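Local coordinates for structural protein VP1 (Trichodysplasia spinulosa-associated polyomavirus, PDB 4U5Z), which forms the pentameric building blocks of the viral capsid and, as in related polyomaviruses, probably recognises glycan receptors on host cells, at residues 13-18 with 272-277; 158-163 with 183-188. All coordinates share one frame; numbering follows the deposited sequence.

Interaction 1 lies in the strand framework of the capsid protein, interaction 2 in its loops. Interaction 1 brings the chain ends together, pairing strand 12-29 with strand 260-279 at the surface; 253 residues lie between its segments. Interaction 2 belongs to the chain between them and ties two loops that flank the short strand 177-179, with 19 residues between its segments. Their centres lie 36 Å apart and their nearest atoms about 19 Å, so neither touches the other. In interaction 1 several backbone hydrogen bonds carry the pairing, whereas in interaction 2 a single one works beside apolar packing. Next to the latter, V188 reaches a neighbouring subunit of the pentamer.

Interaction 1: 13-18 with 272-277; sequences LNLVTG and LLRKRT
L15 and R276 stand opposite each other as an antiparallel non-hydrogen-bonded pair, in the pairing that joins the N- and C-terminal strands of this viral jelly-roll. Their CA atoms are 4.5 Å apart, and both side chains rise from the same face of the sheet. There the L15 methyl CD2 lies above the centre of the R276 guanidinium, 3.6 Å from CZ. The same methyl also covers a face of the R274 guanidinium, nearer its rim, with CD2 of L15 3.2 Å from NE of R274. E91, on the adjoining strand 86-99, forms salt bridges with NE of both arginines through OE1, which probably offsets the charge of two guanidinium groups brought close together.

R276 makes a further, polar connection. A bend at its third torsion (chi3 -94°) turns the guanidinium back to strand 13-15, where NH1 donates to L13 O at 2.7 Å. That oxygen lies in the guanidinium plane, and NH1 comes almost in line with the C=O bond (169° at the oxygen), although the N-H...O angle is a bent 149°. In a regular hydrogen-bonded pair L13 O would receive T277 N; here N14 is an extra residue on its strand, as in a beta bulge, and replaces L13 as acceptor. L13 N donates to T277 O at 2.8 Å, but T277 N donates to N14 O at 3.0 Å, and the T277 hydroxyl adds a weak bond to that same oxygen.

V16 meets T277 almost at a right angle, its CG2 methyl pointing to OG1, while T277 CG2 touches L13 CD1. Further along, V16 N donates to K275 O at 3.2 Å, from above the carbonyl plane. A water bridges the two segments, giving one hydrogen to V16 O and the other to K275 O at 2.6 Å.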
loop_
_atom_site.group_PDB
_atom_site.type_symbol
_atom_site.label_atom_id
_atom_site.label_comp_id
_atom_site.label_asym_id
_atom_site.label_seq_id
_atom_site.Cartn_x
_atom_site.Cartn_y
_atom_site.Cartn_z
ATOM N N LEU A 13 -4.336 -41.432 1.032
ATOM C CA LEU A 13 -3.882 -42.205 -0.138
ATOM C C LEU A 13 -4.169 -41.486 -1.487
ATOM O O LEU A 13 -4.130 -40.251 -1.555
ATOM C CB LEU A 13 -4.510 -43.610 -0.099
ATOM C CG LEU A 13 -4.394 -44.375 1.221
ATOM C CD1 LEU A 13 -5.310 -45.592 1.208
ATOM C CD2 LEU A 13 -2.949 -44.798 1.484
ATOM N N ASN A 14 -4.428 -42.244 -2.554
ATOM C CA ASN A 14 -4.622 -41.679 -3.897
ATOM C C ASN A 14 -5.959 -40.974 -4.090
ATOM O O ASN A 14 -6.950 -41.300 -3.427
ATOM C CB ASN A 14 -4.528 -42.776 -4.959
ATOM C CG ASN A 14 -3.107 -43.230 -5.220
ATOM O OD1 ASN A 14 -2.198 -42.415 -5.348
ATOM N ND2 ASN A 14 -2.912 -44.540 -5.325
ATOM N N LEU A 15 -5.969 -40.033 -5.033
ATOM C CA LEU A 15 -7.206 -39.439 -5.556
ATOM C C LEU A 15 -8.024 -40.474 -6.314
ATOM O O LEU A 15 -7.463 -41.347 -6.964
ATOM C CB LEU A 15 -6.890 -38.309 -6.541
ATOM C CG LEU A 15 -6.040 -37.127 -6.081
ATOM C CD1 LEU A 15 -5.809 -36.194 -7.256
ATOM C CD2 LEU A 15 -6.717 -36.408 -4.936
ATOM N N VAL A 16 -9.348 -40.363 -6.241
ATOM C CA VAL A 16 -10.260 -41.196 -7.030
ATOM C C VAL A 16 -10.586 -40.478 -8.337
ATOM O O VAL A 16 -10.976 -39.319 -8.327
ATOM C CB VAL A 16 -11.574 -41.455 -6.268
ATOM C CG1 VAL A 16 -12.546 -42.263 -7.116
ATOM C CG2 VAL A 16 -11.297 -42.160 -4.945
ATOM N N THR A 17 -10.436 -41.157 -9.467
ATOM C CA THR A 17 -10.776 -40.547 -10.750
ATOM C C THR A 17 -12.082 -41.108 -11.277
ATOM O O THR A 17 -12.652 -42.023 -10.692
ATOM C CB THR A 17 -9.676 -40.760 -11.800
ATOM O OG1 THR A 17 -9.475 -42.160 -11.999
ATOM C CG2 THR A 17 -8.378 -40.100 -11.350
ATOM N N GLY A 18 -12.553 -40.537 -12.380
ATOM C CA GLY A 18 -13.803 -40.945 -12.994
ATOM C C GLY A 18 -14.804 -39.813 -12.944
ATOM O O GLY A 18 -14.585 -38.804 -12.270
ATOM N N LEU A 272 -14.750 -26.101 -4.403
ATOM C CA LEU A 272 -14.559 -27.305 -5.198
ATOM C C LEU A 272 -13.987 -28.423 -4.319
ATOM O O LEU A 272 -12.977 -28.232 -3.629
ATOM C CB LEU A 272 -13.593 -27.036 -6.351
ATOM C CG LEU A 272 -13.199 -28.221 -7.244
ATOM C CD1 LEU A 272 -14.344 -28.607 -8.162
ATOM C CD2 LEU A 272 -11.969 -27.871 -8.075
ATOM N N LEU A 273 -14.612 -29.594 -4.382
ATOM C CA LEU A 273 -14.140 -30.751 -3.640
ATOM C C LEU A 273 -13.968 -31.922 -4.577
ATOM O O LEU A 273 -14.633 -32.011 -5.605
ATOM C CB LEU A 273 -15.121 -31.112 -2.540
ATOM C CG LEU A 273 -15.542 -30.001 -1.579
ATOM C CD1 LEU A 273 -16.900 -29.469 -1.964
ATOM C CD2 LEU A 273 -15.590 -30.466 -0.141
ATOM N N ARG A 274 -13.069 -32.820 -4.209
ATOM C CA ARG A 274 -12.831 -34.041 -4.948
ATOM C C ARG A 274 -12.761 -35.220 -3.973
ATOM O O ARG A 274 -12.576 -35.038 -2.770
ATOM C CB ARG A 274 -11.522 -33.934 -5.742
ATOM C CG ARG A 274 -10.264 -33.988 -4.883
ATOM C CD ARG A 274 -9.007 -33.670 -5.689
ATOM N NE ARG A 274 -7.876 -33.464 -4.794
ATOM C CZ ARG A 274 -6.678 -33.000 -5.158
ATOM N NH1 ARG A 274 -6.417 -32.712 -6.424
ATOM N NH2 ARG A 274 -5.724 -32.844 -4.243
ATOM N N LYS A 275 -12.888 -36.425 -4.508
ATOM C CA LYS A 275 -12.884 -37.629 -3.687
ATOM C C LYS A 275 -11.469 -38.098 -3.437
ATOM O O LYS A 275 -10.654 -38.158 -4.356
ATOM C CB LYS A 275 -13.653 -38.761 -4.377
ATOM C CG LYS A 275 -15.165 -38.594 -4.388
ATOM C CD LYS A 275 -15.826 -39.771 -5.074
ATOM C CE LYS A 275 -17.323 -39.580 -5.205
ATOM N NZ LYS A 275 -17.902 -40.538 -6.187
ATOM N N ARG A 276 -11.180 -38.474 -2.200
ATOM C CA ARG A 276 -9.896 -39.067 -1.918
ATOM C C ARG A 276 -9.968 -40.302 -1.044
ATOM O O ARG A 276 -10.737 -40.360 -0.095
ATOM C CB ARG A 276 -8.962 -38.051 -1.287
ATOM C CG ARG A 276 -7.539 -38.464 -1.572
ATOM C CD ARG A 276 -6.568 -37.827 -0.659
ATOM N NE ARG A 276 -5.993 -36.602 -1.184
ATOM C CZ ARG A 276 -4.861 -36.533 -1.871
ATOM N NH1 ARG A 276 -4.167 -37.615 -2.180
ATOM N NH2 ARG A 276 -4.414 -35.360 -2.252
ATOM N N THR A 277 -9.140 -41.287 -1.380
ATOM C CA THR A 277 -9.027 -42.522 -0.605
ATOM C C THR A 277 -8.147 -42.249 0.605
ATOM O O THR A 277 -7.120 -41.560 0.506
ATOM C CB THR A 277 -8.425 -43.643 -1.456
ATOM O OG1 THR A 277 -9.107 -43.679 -2.713
ATOM C CG2 THR A 277 -8.563 -45.018 -0.768
HETATM O O HOH W 1 -10.621 -37.034 -6.750
#

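Interaction 2: 158-163 with 183-188; sequences KLVVPP and DGAFPV
Two torsions bring V160 and F186 together: V160 holds CG1 anti to its own nitrogen (chi1 166°), and F186 sets its ring beside the backbone N (chi1 -74°). Although the F186 CB starts off away from the opposing loop, the ring swings back to it, and the two side chains lie side by side, pointing the same way. V160 CB sits over a face of the ring, 3.9 Å from the F186 centroid and 15° off the ring normal, which makes a CH-pi contact. V160 CG1 stands above the ring plane, just outside the CE2-CZ side, 3.3 Å from F186 CE2.

The backbones meet alongside. V160 N donates to A185 O at 2.8 Å, the sole hydrogen bond between the two segments, with the donor raised above the carbonyl plane. The same oxygen receives a CA-H...O contact from L159 CA at 3.2 Å, so two consecutive residues of the first loop converge on one acceptor. In the other direction, the A185 methyl packs on K158 O.

P187 extends the apolar surface beyond the aromatic ring. Its CG meets L159 CD2 at 4.1 Å, its CD rests near V161 CG1, and CD also lies 3.5 Å from V160 O. That carbonyl accepts a hydrogen bond from W191 NE1, and the W191 ring packs edge-to-face with F186, so one tryptophan supports both partners of the CH-pi contact. These loops flank strand 177-179, part of the three-stranded sheet that also contains 141-144 and 191-193.

Neither segment is a regular strand, and no ladder of bonds fixes their register. The chemistry implies that one directional hydrogen bond probably fixes the backbones locally, while most of the remaining contact is apolar, made by the CH-pi pair and the proline's neighbours.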
loop_
_atom_site.group_PDB
_atom_site.type_symbol
_atom_site.label_atom_id
_atom_site.label_comp_id
_atom_site.label_asym_id
_atom_site.label_seq_id
_atom_site.Cartn_x
_atom_site.Cartn_y
_atom_site.Cartn_z
ATOM N N LYS A 158 -26.554 -16.295 25.559
ATOM C CA LYS A 158 -26.401 -17.066 24.331
ATOM C C LYS A 158 -24.995 -16.961 23.727
ATOM O O LYS A 158 -24.681 -17.694 22.797
ATOM C CB LYS A 158 -27.450 -16.639 23.295
ATOM C CG LYS A 158 -28.878 -16.890 23.769
ATOM C CD LYS A 158 -29.916 -16.362 22.794
ATOM C CE LYS A 158 -31.271 -16.225 23.463
ATOM N NZ LYS A 158 -31.764 -17.526 23.999
ATOM N N LEU A 159 -24.153 -16.069 24.253
ATOM C CA LEU A 159 -22.744 -16.057 23.868
ATOM C C LEU A 159 -22.039 -17.259 24.502
ATOM O O LEU A 159 -22.367 -17.665 25.629
ATOM C CB LEU A 159 -22.060 -14.750 24.280
ATOM C CG LEU A 159 -22.703 -13.482 23.744
ATOM C CD1 LEU A 159 -22.109 -12.228 24.384
ATOM C CD2 LEU A 159 -22.603 -13.445 22.237
ATOM N N VAL A 160 -21.102 -17.852 23.765
ATOM C CA VAL A 160 -20.341 -18.983 24.270
ATOM C C VAL A 160 -18.969 -18.421 24.656
ATOM O O VAL A 160 -18.232 -17.916 23.800
ATOM C CB VAL A 160 -20.236 -20.122 23.233
ATOM C CG1 VAL A 160 -19.177 -21.132 23.641
ATOM C CG2 VAL A 160 -21.575 -20.818 23.065
ATOM N N VAL A 161 -18.691 -18.458 25.963
ATOM C CA VAL A 161 -17.478 -17.961 26.575
ATOM C C VAL A 161 -17.066 -18.864 27.730
ATOM O O VAL A 161 -17.888 -19.616 28.258
ATOM C CB VAL A 161 -17.649 -16.501 27.097
ATOM C CG1 VAL A 161 -17.925 -15.551 25.941
ATOM C CG2 VAL A 161 -18.726 -16.396 28.183
ATOM N N PRO A 162 -15.798 -18.779 28.155
ATOM C CA PRO A 162 -15.390 -19.599 29.285
ATOM C C PRO A 162 -16.197 -19.328 30.579
ATOM O O PRO A 162 -16.727 -18.239 30.742
ATOM C CB PRO A 162 -13.906 -19.233 29.465
ATOM C CG PRO A 162 -13.482 -18.596 28.198
ATOM C CD PRO A 162 -14.705 -17.912 27.671
ATOM N N PRO A 163 -16.304 -20.322 31.492
ATOM C CA PRO A 163 -17.048 -20.142 32.742
ATOM C C PRO A 163 -16.231 -19.547 33.904
ATOM O O PRO A 163 -16.777 -19.290 34.985
ATOM C CB PRO A 163 -17.462 -21.578 33.094
ATOM C CG PRO A 163 -16.325 -22.409 32.585
ATOM C CD PRO A 163 -15.831 -21.711 31.337
ATOM N N ASP A 183 -23.278 -20.712 15.056
ATOM C CA ASP A 183 -23.412 -19.452 14.377
ATOM C C ASP A 183 -23.886 -18.370 15.341
ATOM O O ASP A 183 -24.753 -18.604 16.172
ATOM C CB ASP A 183 -24.425 -19.608 13.224
ATOM C CG ASP A 183 -24.535 -18.354 12.363
ATOM O OD1 ASP A 183 -23.530 -17.919 11.754
ATOM O OD2 ASP A 183 -25.644 -17.797 12.304
ATOM N N GLY A 184 -23.309 -17.180 15.216
ATOM C CA GLY A 184 -23.761 -16.024 15.964
ATOM C C GLY A 184 -23.651 -16.096 17.473
ATOM O O GLY A 184 -24.447 -15.487 18.175
ATOM N N ALA A 185 -22.674 -16.830 17.986
ATOM C CA ALA A 185 -22.588 -17.038 19.426
ATOM C C ALA A 185 -21.196 -16.882 20.040
ATOM O O ALA A 185 -21.090 -16.633 21.246
ATOM C CB ALA A 185 -23.146 -18.407 19.759
ATOM N N PHE A 186 -20.147 -17.019 19.229
ATOM C CA PHE A 186 -18.759 -16.906 19.697
ATOM C C PHE A 186 -18.212 -15.505 19.430
ATOM O O PHE A 186 -18.023 -15.146 18.271
ATOM C CB PHE A 186 -17.876 -17.935 18.962
ATOM C CG PHE A 186 -18.090 -19.352 19.429
ATOM C CD1 PHE A 186 -19.154 -20.097 18.957
ATOM C CD2 PHE A 186 -17.236 -19.920 20.360
ATOM C CE1 PHE A 186 -19.364 -21.394 19.403
ATOM C CE2 PHE A 186 -17.435 -21.210 20.806
ATOM C CZ PHE A 186 -18.502 -21.956 20.329
ATOM N N PRO A 187 -17.945 -14.708 20.496
ATOM C CA PRO A 187 -17.482 -13.351 20.242
ATOM C C PRO A 187 -16.111 -13.313 19.610
ATOM O O PRO A 187 -15.235 -14.103 19.960
ATOM C CB PRO A 187 -17.453 -12.709 21.622
ATOM C CG PRO A 187 -18.460 -13.502 22.419
ATOM C CD PRO A 187 -18.267 -14.903 21.926
ATOM N N VAL A 188 -15.976 -12.387 18.666
ATOM C CA VAL A 188 -14.774 -12.147 17.906
ATOM C C VAL A 188 -13.676 -11.551 18.797
ATOM O O VAL A 188 -12.475 -11.809 18.613
ATOM C CB VAL A 188 -15.123 -11.218 16.703
ATOM C CG1 VAL A 188 -13.889 -10.716 16.008
ATOM C CG2 VAL A 188 -15.991 -11.981 15.710
#